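Beta-mannosidase (Hypocrea lixii, PDB 4UOJ) probably hydrolyses terminal beta-linked mannose residues from the non-reducing ends of mannosides, as a glycoside hydrolase of family 2. Local coordinates at residues 37-42 with 90-95; 106-111 with 214-219; 579-584 with 680-685. All blocks are in the same frame, centred on the assembly; numbering follows the deposited sequence.

Interactions 1 and 2 illustrate how the two sheets of one N-terminal beta-sandwich can be held by the same antiparallel pairing in different settings. Interaction 1 lies in the six-stranded sheet and is partly buried, a tryptophan inside and lysines and water outside; interaction 2, in the four-stranded sheet, is largely buried, with aliphatic packing and a salt bridge. The two meet where Ile-94 CD1 packs against Ile-217 CD1 at 4.0 Å, and their centres are about 15 Å apart. Interaction 3, centred more than 50 Å from both, joins a loop to a helix through ring-edge and methionine packing instead of backbone pairing.

Interaction 1: residues 37-42 with 90-95; sequences KWTVTN and TSKPIS
Trp-38 lays one face of its indole against Ser-91: the Ser-91 CB atom stands 3.8 Å from the centroid of the Trp-38 six-membered ring, only 11° off the normal, a CH-pi contact. The edge of the same ring faces the backbone, with Thr-90 N in its plane, while Phe-53 meets the indole at an inclined angle and Trp-38 NE1 is tied to Leu-33 O. With CG placed beside the backbone N (chi1 -65°), the ring leans across the strand pair over its partner residue.

The backbones supply the frame. Trp-38 and Ser-91 form an antiparallel non-hydrogen-bonded pair; Thr-39 and Thr-90 form the hydrogen-bonded one next to it, with Thr-39 N donating to Thr-90 O at 2.8 Å and Thr-90 N returning a nearly straight bond to Thr-39 O at 2.9 Å. A further bond, Lys-92 N to Lys-37 O, extends the backbone pairing beyond the Trp-38 and Ser-91 pair.

On the sheet face of the two threonines, water enters. One molecule is shared by Thr-39 O, Thr-41 OG1 and Thr-90 OG1; a second joins Thr-39 OG1 to Thr-90 O. Nearby, the lysines run side by side in the same direction, Lys-37 CG lying 3.5 Å from Lys-92 CG. A bend at chi2 (83°) and another at chi4 turn the Lys-37 chain back, so that its NZ reaches Trp-38 O at 3.0 Å from above the carbonyl plane.

The chemistry is thus two-sided. Methylene packing brings the lysine stems together while their ammonium groups stay 6.3 Å apart, a separation that probably eases the repulsion of like charges in solvent. Each carbonyl of the threonine pair accepts both an amide and a water, whereas the opposite face relies on aromatic packing.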
loop_
_atom_site.group_PDB
_atom_site.type_symbol
_atom_site.label_atom_id
_atom_site.label_comp_id
_atom_site.label_asym_id
_atom_site.label_seq_id
_atom_site.Cartn_x
_atom_site.Cartn_y
_atom_site.Cartn_z
ATOM N N LYS A 37 -22.951 -13.944 21.977
ATOM C CA LYS A 37 -22.556 -15.295 21.599
ATOM C C LYS A 37 -23.069 -15.565 20.180
ATOM O O LYS A 37 -24.230 -15.333 19.915
ATOM C CB LYS A 37 -23.045 -16.328 22.633
ATOM C CG LYS A 37 -22.888 -17.809 22.225
ATOM C CD LYS A 37 -21.496 -18.417 22.465
ATOM C CE LYS A 37 -21.414 -19.888 22.038
ATOM N NZ LYS A 37 -21.284 -20.074 20.555
ATOM N N TRP A 38 -22.193 -16.037 19.282
ATOM C CA TRP A 38 -22.527 -16.320 17.887
ATOM C C TRP A 38 -22.362 -17.788 17.479
ATOM O O TRP A 38 -21.469 -18.481 17.965
ATOM C CB TRP A 38 -21.706 -15.415 16.953
ATOM C CG TRP A 38 -22.049 -13.964 17.112
ATOM C CD1 TRP A 38 -21.462 -13.072 17.962
ATOM C CD2 TRP A 38 -23.095 -13.253 16.441
ATOM N NE1 TRP A 38 -22.069 -11.851 17.856
ATOM C CE2 TRP A 38 -23.068 -11.927 16.919
ATOM C CE3 TRP A 38 -24.040 -13.602 15.460
ATOM C CZ2 TRP A 38 -23.960 -10.947 16.459
ATOM C CZ3 TRP A 38 -24.925 -12.636 15.009
ATOM C CH2 TRP A 38 -24.883 -11.329 15.510
ATOM N N THR A 39 -23.206 -18.238 16.548
ATOM C CA THR A 39 -23.158 -19.579 15.966
ATOM C C THR A 39 -23.185 -19.455 14.436
ATOM O O THR A 39 -24.022 -18.732 13.889
ATOM C CB THR A 39 -24.312 -20.444 16.504
ATOM O OG1 THR A 39 -24.243 -20.468 17.929
ATOM C CG2 THR A 39 -24.265 -21.860 15.978
ATOM N N VAL A 40 -22.258 -20.144 13.758
ATOM C CA VAL A 40 -22.172 -20.131 12.300
ATOM C C VAL A 40 -22.731 -21.433 11.756
ATOM O O VAL A 40 -22.313 -22.509 12.181
ATOM C CB VAL A 40 -20.745 -19.857 11.770
ATOM C CG1 VAL A 40 -20.712 -19.859 10.244
ATOM C CG2 VAL A 40 -20.219 -18.532 12.300
ATOM N N THR A 41 -23.622 -21.300 10.777
ATOM C CA THR A 41 -24.274 -22.416 10.084
ATOM C C THR A 41 -24.173 -22.279 8.580
ATOM O O THR A 41 -24.190 -21.194 8.053
ATOM C CB THR A 41 -25.769 -22.522 10.449
ATOM O OG1 THR A 41 -26.350 -21.224 10.452
ATOM C CG2 THR A 41 -25.950 -23.102 11.810
ATOM N N ASN A 42 -24.056 -23.392 7.895
ATOM C CA ASN A 42 -23.997 -23.396 6.458
ATOM C C ASN A 42 -25.372 -23.387 5.799
ATOM O O ASN A 42 -26.372 -23.299 6.466
ATOM C CB ASN A 42 -23.137 -24.542 5.946
ATOM C CG ASN A 42 -23.748 -25.896 6.167
ATOM O OD1 ASN A 42 -24.374 -26.142 7.155
ATOM N ND2 ASN A 42 -23.515 -26.789 5.248
ATOM N N THR A 90 -25.683 -16.400 13.627
ATOM C CA THR A 90 -26.850 -16.287 14.490
ATOM C C THR A 90 -26.431 -16.061 15.918
ATOM O O THR A 90 -25.677 -16.847 16.466
ATOM C CB THR A 90 -27.736 -17.533 14.337
ATOM O OG1 THR A 90 -28.037 -17.698 12.948
ATOM C CG2 THR A 90 -29.023 -17.434 15.144
ATOM N N SER A 91 -26.942 -14.992 16.519
ATOM C CA SER A 91 -26.690 -14.690 17.926
ATOM C C SER A 91 -27.614 -15.513 18.830
ATOM O O SER A 91 -28.688 -15.942 18.410
ATOM C CB SER A 91 -26.937 -13.209 18.205
ATOM O OG SER A 91 -28.311 -12.951 18.481
ATOM N N LYS A 92 -27.213 -15.689 20.086
ATOM C CA LYS A 92 -28.088 -16.270 21.095
ATOM C C LYS A 92 -29.078 -15.140 21.454
ATOM O O LYS A 92 -28.785 -13.984 21.149
ATOM C CB LYS A 92 -27.274 -16.709 22.337
ATOM C CG LYS A 92 -26.427 -17.963 22.134
ATOM C CD LYS A 92 -27.237 -19.252 22.141
ATOM C CE LYS A 92 -26.421 -20.440 21.674
ATOM N NZ LYS A 92 -27.234 -21.689 21.654
ATOM N N PRO A 93 -30.246 -15.416 22.080
ATOM C CA PRO A 93 -31.133 -14.302 22.447
ATOM C C PRO A 93 -30.405 -13.153 23.169
ATOM O O PRO A 93 -29.591 -13.403 24.051
ATOM C CB PRO A 93 -32.188 -14.979 23.329
ATOM C CG PRO A 93 -32.237 -16.378 22.837
ATOM C CD PRO A 93 -30.820 -16.717 22.497
ATOM N N ILE A 94 -30.660 -11.905 22.742
ATOM C CA ILE A 94 -30.011 -10.704 23.286
ATOM C C ILE A 94 -30.768 -10.140 24.496
ATOM O O ILE A 94 -31.906 -9.701 24.364
ATOM C CB ILE A 94 -29.764 -9.635 22.189
ATOM C CG1 ILE A 94 -28.920 -10.212 21.028
ATOM C CG2 ILE A 94 -29.078 -8.400 22.781
ATOM C CD1 ILE A 94 -29.100 -9.537 19.670
ATOM N N SER A 95 -30.116 -10.151 25.667
ATOM C CA SER A 95 -30.668 -9.657 26.928
ATOM C C SER A 95 -30.233 -8.210 27.186
ATOM O O SER A 95 -29.270 -7.743 26.582
ATOM C CB SER A 95 -30.229 -10.544 28.092
ATOM O OG SER A 95 -28.856 -10.382 28.388
HETATM O O HOH W 1 -26.413 -19.810 12.547
HETATM O O HOH W 2 -25.824 -18.600 18.825
#

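Interaction 2: residues 106-111 with 214-219; sequences WLVFDG and PGRIVQ
Asp-110 and Arg-216 meet at about a right angle, the carboxylate at the edge of the guanidinium and the two planes turned 34° from each other. Their salt bridge runs from Arg-216 NH2 to Asp-110 OD1; the modelled separation is very short and its exact value doubtful, and a weak second bond links Arg-216 NH1 to Asp-110 OD2 at 3.2 Å. Arg-216 gets there by curling back, bent at chi2 and again at a nearly eclipsed chi3 (18°), which brings one guanidinium face over Val-108 O. Gln-134 also binds Asp-110 OD1, so the carboxylate has a second anchor.

Val-108 shares this face of the sheet. Its CG1 branch lies 3.7 Å from Arg-216 NH2, whereas CG2 turns the other way along the strand to meet Val-218 CG2 at 3.9 Å, the two valines crossing obliquely. Trp-106 packs on Val-218 through CB, its indole leading away. On the reverse face Leu-107 and Ile-217 lie alongside each other and point the same way, Leu-107 CD2 being 3.9 Å from Ile-217 CG1. Five backbone bonds run between the segments, from the Trp-106 and Val-218 pair to Asp-110 N with Pro-214 O at 2.8 Å. Gly-215, without a side chain, brings its CA within 4.4 Å of Phe-109 CA.

These are the two central strands of a four-stranded antiparallel sheet, flanked by strands 29-32 and 135-138. Leu-107 and Phe-109 look across the sandwich to Val-118 of strand 116-120 in the facing sheet, while strand 227-237 sends Tyr-227 against Val-108 and Val-218 on the other side.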
loop_
_atom_site.group_PDB
_atom_site.type_symbol
_atom_site.label_atom_id
_atom_site.label_comp_id
_atom_site.label_asym_id
_atom_site.label_seq_id
_atom_site.Cartn_x
_atom_site.Cartn_y
_atom_site.Cartn_z
ATOM N N TRP A 106 -31.492 0.619 17.340
ATOM C CA TRP A 106 -30.796 0.603 16.050
ATOM C C TRP A 106 -29.700 -0.459 15.947
ATOM O O TRP A 106 -28.857 -0.566 16.833
ATOM C CB TRP A 106 -30.157 1.972 15.779
ATOM C CG TRP A 106 -31.121 3.061 15.466
ATOM C CD1 TRP A 106 -31.744 3.878 16.353
ATOM C CD2 TRP A 106 -31.538 3.482 14.168
ATOM N NE1 TRP A 106 -32.535 4.775 15.692
ATOM C CE2 TRP A 106 -32.429 4.557 14.345
ATOM C CE3 TRP A 106 -31.250 3.049 12.867
ATOM C CZ2 TRP A 106 -33.055 5.207 13.265
ATOM C CZ3 TRP A 106 -31.858 3.693 11.797
ATOM C CH2 TRP A 106 -32.752 4.762 12.002
ATOM N N LEU A 107 -29.672 -1.187 14.826
ATOM C CA LEU A 107 -28.562 -2.079 14.506
ATOM C C LEU A 107 -27.598 -1.236 13.673
ATOM O O LEU A 107 -28.020 -0.641 12.678
ATOM C CB LEU A 107 -29.005 -3.311 13.697
ATOM C CG LEU A 107 -30.017 -4.283 14.313
ATOM C CD1 LEU A 107 -30.369 -5.352 13.308
ATOM C CD2 LEU A 107 -29.497 -4.930 15.594
ATOM N N VAL A 108 -26.332 -1.132 14.122
ATOM C CA VAL A 108 -25.292 -0.380 13.407
ATOM C C VAL A 108 -24.141 -1.335 13.058
ATOM O O VAL A 108 -23.523 -1.908 13.947
ATOM C CB VAL A 108 -24.784 0.897 14.148
ATOM C CG1 VAL A 108 -23.832 1.692 13.264
ATOM C CG2 VAL A 108 -25.934 1.797 14.588
ATOM N N PHE A 109 -23.870 -1.473 11.749
ATOM C CA PHE A 109 -22.834 -2.331 11.209
ATOM C C PHE A 109 -21.808 -1.505 10.451
ATOM O O PHE A 109 -22.168 -0.867 9.453
ATOM C CB PHE A 109 -23.439 -3.389 10.261
ATOM C CG PHE A 109 -24.468 -4.293 10.890
ATOM C CD1 PHE A 109 -24.094 -5.309 11.749
ATOM C CD2 PHE A 109 -25.802 -4.156 10.572
ATOM C CE1 PHE A 109 -25.037 -6.148 12.308
ATOM C CE2 PHE A 109 -26.752 -4.995 11.123
ATOM C CZ PHE A 109 -26.367 -5.987 11.995
ATOM N N ASP A 110 -20.532 -1.542 10.902
ATOM C CA ASP A 110 -19.449 -0.806 10.236
ATOM C C ASP A 110 -18.954 -1.534 8.987
ATOM O O ASP A 110 -18.224 -0.953 8.169
ATOM C CB ASP A 110 -18.293 -0.481 11.200
ATOM C CG ASP A 110 -18.685 0.433 12.371
ATOM O OD1 ASP A 110 -19.742 1.068 12.296
ATOM O OD2 ASP A 110 -17.931 0.516 13.367
ATOM N N GLY A 111 -19.384 -2.785 8.830
ATOM C CA GLY A 111 -19.033 -3.593 7.679
ATOM C C GLY A 111 -19.613 -4.989 7.691
ATOM O O GLY A 111 -19.451 -5.752 8.666
ATOM N N PRO A 214 -16.537 -3.991 12.943
ATOM C CA PRO A 214 -17.374 -3.945 14.155
ATOM C C PRO A 214 -18.842 -3.563 13.946
ATOM O O PRO A 214 -19.230 -3.026 12.917
ATOM C CB PRO A 214 -16.635 -2.958 15.066
ATOM C CG PRO A 214 -15.230 -2.981 14.584
ATOM C CD PRO A 214 -15.348 -3.128 13.091
ATOM N N GLY A 215 -19.630 -3.912 14.943
ATOM C CA GLY A 215 -21.062 -3.796 14.955
ATOM C C GLY A 215 -21.568 -3.577 16.360
ATOM O O GLY A 215 -20.883 -3.842 17.298
ATOM N N ARG A 216 -22.780 -3.072 16.485
ATOM C CA ARG A 216 -23.296 -2.473 17.702
ATOM C C ARG A 216 -24.793 -2.517 17.671
ATOM O O ARG A 216 -25.376 -2.421 16.622
ATOM C CB ARG A 216 -22.993 -0.980 17.611
ATOM C CG ARG A 216 -22.212 -0.337 18.717
ATOM C CD ARG A 216 -21.031 0.488 18.214
ATOM N NE ARG A 216 -21.133 0.819 16.818
ATOM C CZ ARG A 216 -20.341 0.369 15.868
ATOM N NH1 ARG A 216 -19.362 -0.430 16.120
ATOM N NH2 ARG A 216 -20.548 0.750 14.639
ATOM N N ILE A 217 -25.414 -2.536 18.838
ATOM C CA ILE A 217 -26.818 -2.206 18.967
ATOM C C ILE A 217 -26.915 -0.945 19.771
ATOM O O ILE A 217 -26.279 -0.826 20.790
ATOM C CB ILE A 217 -27.617 -3.258 19.690
ATOM C CG1 ILE A 217 -27.545 -4.566 18.953
ATOM C CG2 ILE A 217 -29.064 -2.839 19.766
ATOM C CD1 ILE A 217 -28.424 -5.641 19.538
ATOM N N VAL A 218 -27.699 0.005 19.282
ATOM C CA VAL A 218 -27.773 1.332 19.885
ATOM C C VAL A 218 -29.210 1.607 20.307
ATOM O O VAL A 218 -30.128 1.555 19.473
ATOM C CB VAL A 218 -27.246 2.440 18.931
ATOM C CG1 VAL A 218 -27.285 3.807 19.610
ATOM C CG2 VAL A 218 -25.836 2.143 18.450
ATOM N N GLN A 219 -29.407 1.907 21.593
ATOM C CA GLN A 219 -30.728 2.262 22.117
ATOM C C GLN A 219 -30.705 3.722 22.532
ATOM O O GLN A 219 -29.933 4.117 23.397
ATOM C CB GLN A 219 -31.188 1.335 23.256
ATOM C CG GLN A 219 -31.866 0.073 22.750
ATOM C CD GLN A 219 -32.681 -0.640 23.801
ATOM O OE1 GLN A 219 -32.251 -0.807 24.938
ATOM N NE2 GLN A 219 -33.863 -1.107 23.423
#

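Interaction 3: residues 579-584 with 680-685; sequences VSFDTS and ADMYKS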
loop_
_atom_site.group_PDB
_atom_site.type_symbol
_atom_site.label_atom_id
_atom_site.label_comp_id
_atom_site.label_asym_id
_atom_site.label_seq_id
_atom_site.Cartn_x
_atom_site.Cartn_y
_atom_site.Cartn_z
ATOM N N VAL A 579 16.739 -7.231 -21.466
ATOM C CA VAL A 579 16.758 -5.769 -21.340
ATOM C C VAL A 579 16.506 -5.277 -19.905
ATOM O O VAL A 579 16.385 -4.078 -19.690
ATOM C CB VAL A 579 15.823 -5.067 -22.364
ATOM C CG1 VAL A 579 16.265 -5.355 -23.803
ATOM C CG2 VAL A 579 14.357 -5.438 -22.147
ATOM N N SER A 580 16.462 -6.196 -18.930
ATOM C CA SER A 580 16.168 -5.911 -17.513
ATOM C C SER A 580 17.027 -4.840 -16.868
ATOM O O SER A 580 16.517 -4.083 -16.055
ATOM C CB SER A 580 16.225 -7.199 -16.692
ATOM O OG SER A 580 15.158 -8.067 -17.050
ATOM N N PHE A 581 18.288 -4.776 -17.251
ATOM C CA PHE A 581 19.207 -3.766 -16.780
ATOM C C PHE A 581 19.593 -2.735 -17.845
ATOM O O PHE A 581 20.554 -2.038 -17.683
ATOM C CB PHE A 581 20.431 -4.440 -16.178
ATOM C CG PHE A 581 20.096 -5.412 -15.110
ATOM C CD1 PHE A 581 19.815 -4.982 -13.831
ATOM C CD2 PHE A 581 19.994 -6.755 -15.387
ATOM C CE1 PHE A 581 19.467 -5.872 -12.853
ATOM C CE2 PHE A 581 19.652 -7.646 -14.409
ATOM C CZ PHE A 581 19.381 -7.198 -13.143
ATOM N N ASP A 582 18.843 -2.656 -18.931
ATOM C CA ASP A 582 19.111 -1.679 -19.974
ATOM C C ASP A 582 18.213 -0.459 -19.767
ATOM O O ASP A 582 17.023 -0.548 -19.873
ATOM C CB ASP A 582 18.896 -2.333 -21.341
ATOM C CG ASP A 582 19.150 -1.408 -22.522
ATOM O OD1 ASP A 582 19.768 -0.357 -22.412
ATOM O OD2 ASP A 582 18.725 -1.758 -23.604
ATOM N N THR A 583 18.806 0.674 -19.433
ATOM C CA THR A 583 18.029 1.850 -19.071
ATOM C C THR A 583 17.262 2.454 -20.206
ATOM O O THR A 583 16.287 3.113 -19.977
ATOM C CB THR A 583 18.840 2.947 -18.364
ATOM O OG1 THR A 583 19.870 3.425 -19.218
ATOM C CG2 THR A 583 19.448 2.428 -17.119
ATOM N N SER A 584 17.726 2.251 -21.429
ATOM C CA SER A 584 17.027 2.749 -22.628
ATOM C C SER A 584 15.649 2.078 -22.790
ATOM O O SER A 584 14.791 2.605 -23.493
ATOM C CB SER A 584 17.897 2.584 -23.872
ATOM O OG SER A 584 18.196 1.223 -24.115
ATOM N N ALA A 680 15.896 -7.816 -6.614
ATOM C CA ALA A 680 16.521 -6.717 -5.868
ATOM C C ALA A 680 17.350 -5.781 -6.764
ATOM O O ALA A 680 17.137 -4.567 -6.751
ATOM C CB ALA A 680 17.381 -7.268 -4.732
ATOM N N ASP A 681 18.258 -6.361 -7.521
ATOM C CA ASP A 681 19.133 -5.654 -8.403
ATOM C C ASP A 681 18.394 -4.941 -9.501
ATOM O O ASP A 681 18.774 -3.882 -9.921
ATOM C CB ASP A 681 20.135 -6.604 -9.020
ATOM C CG ASP A 681 21.333 -6.839 -8.157
ATOM O OD1 ASP A 681 21.462 -6.209 -7.107
ATOM O OD2 ASP A 681 22.149 -7.692 -8.517
ATOM N N MET A 682 17.372 -5.566 -10.015
ATOM C CA MET A 682 16.578 -4.943 -11.023
ATOM C C MET A 682 15.842 -3.690 -10.567
ATOM O O MET A 682 15.839 -2.702 -11.255
ATOM C CB MET A 682 15.581 -5.935 -11.556
ATOM C CG MET A 682 15.350 -5.799 -13.036
ATOM S SD MET A 682 13.631 -5.623 -13.455
ATOM C CE MET A 682 13.401 -6.944 -14.554
ATOM N N TYR A 683 15.206 -3.766 -9.415
ATOM C CA TYR A 683 14.484 -2.658 -8.856
ATOM C C TYR A 683 15.417 -1.514 -8.548
ATOM O O TYR A 683 15.070 -0.376 -8.736
ATOM C CB TYR A 683 13.803 -3.052 -7.557
ATOM C CG TYR A 683 12.535 -3.835 -7.661
ATOM C CD1 TYR A 683 12.433 -4.921 -8.478
ATOM C CD2 TYR A 683 11.462 -3.522 -6.898
ATOM C CE1 TYR A 683 11.280 -5.672 -8.543
ATOM C CE2 TYR A 683 10.313 -4.252 -6.958
ATOM C CZ TYR A 683 10.236 -5.338 -7.777
ATOM O OH TYR A 683 9.102 -6.079 -7.840
ATOM N N LYS A 684 16.598 -1.850 -8.041
ATOM C CA LYS A 684 17.678 -0.901 -7.762
ATOM C C LYS A 684 18.020 -0.134 -9.044
ATOM O O LYS A 684 18.088 1.080 -9.024
ATOM C CB LYS A 684 18.899 -1.649 -7.225
ATOM C CG LYS A 684 20.137 -0.787 -6.995
ATOM C CD LYS A 684 21.392 -1.647 -6.943
ATOM C CE LYS A 684 22.657 -0.829 -6.852
ATOM N NZ LYS A 684 23.848 -1.697 -6.624
ATOM N N SER A 685 18.200 -0.855 -10.155
ATOM C CA SER A 685 18.520 -0.305 -11.464
ATOM C C SER A 685 17.432 0.668 -11.912
ATOM O O SER A 685 17.727 1.731 -12.463
ATOM C CB SER A 685 18.690 -1.435 -12.486
ATOM O OG SER A 685 18.898 -0.933 -13.800
#
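Phe-581 drives the edge of its ring at helix 664-692, and Ser-580 beside it meets the methyl end of Met-682; this is the tightly packed half of the contact. Phe-581 CE1 comes 3.5 Å from Met-682 N and lies near Met-682 CB as well, with Asp-681 O also close to the ring plane and Ser-685 CB at the same edge, 4.0 Å from Phe-581 CD1. With CG beside the backbone N (chi1 -55°), the ring swings from the turn onto the helix backbone. Met-682 reaches the other way: bent at chi2 and chi3, its chain puts CE 3.3 Å from Ser-580 OG and 3.6 Å from Ser-580 CB, while its CG approaches Ser-580 O. That carbonyl is bound by Tyr-586 OH, which also bonds Ser-685 OG and so ties the turn to the helix from outside the pair.

The looser side lies further along the loop, where a type I turn from Val-579 to Asp-582, closed by Asp-582 N to Val-579 O at 2.9 Å, directs Asp-582 away from the helix and carries the chain on to exposed Ser-584. Here Asp-582 OD1 takes a weak bond from Ser-584 N, which stays within the loop.

The contact pins the loop between strands 569-572 and 591-595 to the long helix. Tyr-655 stacks edge-to-face with Phe-581, and Phe-678, one turn back along helix 664-692, meets it too. Asp-681 reaches Tyr-656 and, in strand 884-890, Tyr-886; helix 728-736 packs against Ala-680, Tyr-683 and Lys-684.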